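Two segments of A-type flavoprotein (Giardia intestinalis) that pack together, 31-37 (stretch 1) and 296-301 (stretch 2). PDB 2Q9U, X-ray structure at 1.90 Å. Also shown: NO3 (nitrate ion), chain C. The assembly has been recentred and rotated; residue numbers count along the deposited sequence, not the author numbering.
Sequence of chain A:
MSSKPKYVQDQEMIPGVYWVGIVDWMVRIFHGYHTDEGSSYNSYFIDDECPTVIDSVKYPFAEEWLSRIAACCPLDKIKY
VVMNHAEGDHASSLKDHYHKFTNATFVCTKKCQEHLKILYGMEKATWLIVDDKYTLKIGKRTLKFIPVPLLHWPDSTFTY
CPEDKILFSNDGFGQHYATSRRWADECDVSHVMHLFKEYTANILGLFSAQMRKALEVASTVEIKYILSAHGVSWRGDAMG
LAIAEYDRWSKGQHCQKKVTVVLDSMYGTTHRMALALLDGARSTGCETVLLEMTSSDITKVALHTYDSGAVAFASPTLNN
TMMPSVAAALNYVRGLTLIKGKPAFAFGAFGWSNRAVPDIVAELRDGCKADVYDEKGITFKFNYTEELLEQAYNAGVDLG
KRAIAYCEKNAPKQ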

# COMPACT_ATOMS: atom_id res chain seq x y z
N HIS A 31 1.46 12.95 -9.84
CA HIS A 31 2.27 12.70 -11.04
C HIS A 31 3.45 11.76 -10.74
O HIS A 31 4.56 11.96 -11.21
N GLY A 32 3.18 10.74 -9.93
CA GLY A 32 4.22 9.81 -9.50
C GLY A 32 5.11 10.26 -8.34
O GLY A 32 5.95 9.49 -7.88
N TYR A 33 4.93 11.50 -7.86
CA TYR A 33 5.65 11.97 -6.65
C TYR A 33 4.93 11.44 -5.41
O TYR A 33 3.71 11.60 -5.25
N HIS A 34 5.66 10.79 -4.51
CA HIS A 34 5.03 10.30 -3.30
C HIS A 34 4.89 11.46 -2.33
O HIS A 34 5.85 11.80 -1.64
N THR A 35 3.70 12.07 -2.31
CA THR A 35 3.49 13.27 -1.50
C THR A 35 3.03 12.80 -0.12
O THR A 35 1.86 12.86 0.18
N ASP A 36 3.97 12.31 0.70
CA ASP A 36 3.61 11.67 1.98
C ASP A 36 2.92 12.64 2.92
O ASP A 36 2.13 12.23 3.78
N GLU A 37 3.23 13.92 2.75
CA GLU A 37 2.62 14.99 3.55
C GLU A 37 1.60 15.88 2.83
O GLU A 37 1.33 16.97 3.30
N SER A 296 10.98 1.58 -0.01
CA SER A 296 11.27 2.96 -0.33
C SER A 296 10.52 3.32 -1.60
O SER A 296 9.63 2.58 -2.02
N ASP A 297 10.84 4.45 -2.19
CA ASP A 297 10.17 4.82 -3.42
C ASP A 297 11.10 5.75 -4.18
O ASP A 297 12.07 6.25 -3.60
N ILE A 298 10.79 5.98 -5.45
CA ILE A 298 11.71 6.75 -6.30
C ILE A 298 11.82 8.20 -5.80
O ILE A 298 12.82 8.86 -6.03
N THR A 299 10.78 8.70 -5.13
CA THR A 299 10.80 10.07 -4.60
C THR A 299 11.92 10.25 -3.53
O THR A 299 12.64 11.25 -3.50
N LYS A 300 12.03 9.25 -2.67
CA LYS A 300 13.07 9.22 -1.65
C LYS A 300 14.46 8.94 -2.26
O LYS A 300 15.48 9.47 -1.80
N VAL A 301 14.49 8.11 -3.29
CA VAL A 301 15.75 7.87 -4.02
C VAL A 301 16.30 9.23 -4.54
O VAL A 301 17.50 9.56 -4.39

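Two CH-pi contacts mark this small interface, one made by the N-cap residue Asp297 and one by Thr299 in the first turn of the helix, each over a ring of stretch 1. Thr299 CG2 sits 3.7 Å from the centroid of the Tyr33 ring, 7° off the ring normal. Asp297 CB sits 3.7 Å from the centroid of the His34 ring, 6° off its normal. Both carbons therefore lie almost directly over a ring face.

Thr299 is the hub. Its CA-to-CB bond points toward stretch 1 with chi1 in the m well, and it has the largest covered area of any residue here. Thr299 OG1 accepts a hydrogen bond from His34 N at 2.8 Å. The N-H...O angle of 173° makes this bond nearly straight. The hydroxyl thus satisfies a backbone amide of the short strand, while the methyl rests on Tyr33. Water 1 adds a second link: it donates to Gly32 O at 2.9 Å and lies 2.7 Å from Thr299 OG1.

Tyr33 has its CA-to-CB bond directed away from stretch 2. Chi1 is t, and the ring still offers a face to Thr299; Tyr33 CE1 is 3.8 Å from Thr299 CG2. Its hydroxyl is bonded elsewhere in the structure. The CA-to-CB bond of His34 points toward stretch 2 with chi1 m.

The second polar centre is Lys300 NZ. The CA-to-CB bond points sideways, but the chain, with chi1 to chi4 of m, t, t and p, brings its end nearer to stretch 1. There Lys300 NZ forms salt bridges with Asp36 OD2 across the contact at 2.7 Å and with Asp297 OD2 within its own stretch at 2.7 Å. Lys300 NZ also donates to water 2 at 2.7 Å, and this water donates to His34 O at 2.9 Å. The CA-to-CB bond of Asp36 points toward stretch 2 with chi1 m.

The CA-to-CB bond of Asp297 points toward stretch 1 with chi1 p. It is the N-cap: Asp297 OD1 accepts from Lys300 N at 2.9 Å. The same residue therefore caps the helix, pairs with the lysine and covers the His34 ring.

Ile298 contributes little. Its chi1 is p and chi2 t, and Ile298 CD1 approaches Gly32 O at 4.3 Å. Gly32 has a phi/psi of 81/-4, at which a CB would be jammed against the carbonyl O of His31.

His31 does not touch stretch 2. With chi1 p, His31 NE2 donates to nitrate O1 at 2.7 Å, near the ring plane. The nitrate probably came from the crystallisation liquor.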

# COMPACT_ATOMS: atom_id res chain seq x y z
CB HIS A 31 2.66 14.02 -11.76
CG HIS A 31 3.70 14.85 -11.06
ND1 HIS A 31 4.99 14.40 -10.84
CD2 HIS A 31 3.66 16.12 -10.60
CE1 HIS A 31 5.69 15.36 -10.24
NE2 HIS A 31 4.90 16.41 -10.08
CB TYR A 33 5.69 13.51 -6.63
CG TYR A 33 6.50 14.21 -5.53
CD1 TYR A 33 6.12 14.14 -4.18
CD2 TYR A 33 7.60 15.00 -5.85
CE1 TYR A 33 6.85 14.80 -3.18
CE2 TYR A 33 8.33 15.66 -4.86
CZ TYR A 33 7.95 15.56 -3.54
OH TYR A 33 8.66 16.23 -2.60
CB HIS A 34 5.85 9.17 -2.68
CG HIS A 34 5.61 7.85 -3.33
ND1 HIS A 34 5.91 7.61 -4.66
CD2 HIS A 34 5.11 6.69 -2.84
CE1 HIS A 34 5.59 6.36 -4.96
NE2 HIS A 34 5.10 5.79 -3.88
CB THR A 35 2.44 14.26 -2.12
OG1 THR A 35 1.23 13.57 -2.43
CG2 THR A 35 2.98 14.88 -3.40
CB ASP A 36 4.85 11.12 2.69
CG ASP A 36 5.45 9.91 1.98
OD1 ASP A 36 4.86 9.41 1.00
OD2 ASP A 36 6.52 9.46 2.43
CB GLU A 37 3.71 15.82 4.23
CG GLU A 37 4.62 14.91 5.07
CD GLU A 37 5.55 15.67 5.95
OE1 GLU A 37 5.10 16.57 6.69
OE2 GLU A 37 6.75 15.36 5.88
CB SER A 296 12.79 3.18 -0.47
OG SER A 296 13.12 4.57 -0.51
CB ASP A 297 8.80 5.44 -3.13
CG ASP A 297 8.89 6.68 -2.25
OD1 ASP A 297 9.57 7.64 -2.65
OD2 ASP A 297 8.27 6.69 -1.16
CB ILE A 298 11.26 6.69 -7.81
CG1 ILE A 298 9.80 7.18 -7.96
CG2 ILE A 298 11.51 5.27 -8.40
CD1 ILE A 298 9.37 7.47 -9.41
CB THR A 299 9.43 10.48 -4.00
OG1 THR A 299 8.40 10.16 -4.96
CG2 THR A 299 9.39 11.99 -3.66
CB LYS A 300 12.65 8.22 -0.56
CG LYS A 300 11.42 8.79 0.19
CD LYS A 300 10.75 7.87 1.18
CE LYS A 300 9.48 8.54 1.72
NZ LYS A 300 8.38 8.70 0.68
CB VAL A 301 15.55 6.83 -5.17
CG1 VAL A 301 16.79 6.72 -6.06
CG2 VAL A 301 15.19 5.43 -4.58
N NO3 C . 4.79 20.33 -9.73
O1 NO3 C . 5.06 19.04 -9.30
O2 NO3 C . 4.17 21.19 -8.85
O3 NO3 C . 5.17 20.79 -10.97
O HOH W 1 8.66 10.59 -7.57
O HOH W 2 8.39 11.19 -0.48
O HOH W 3 5.28 6.77 0.30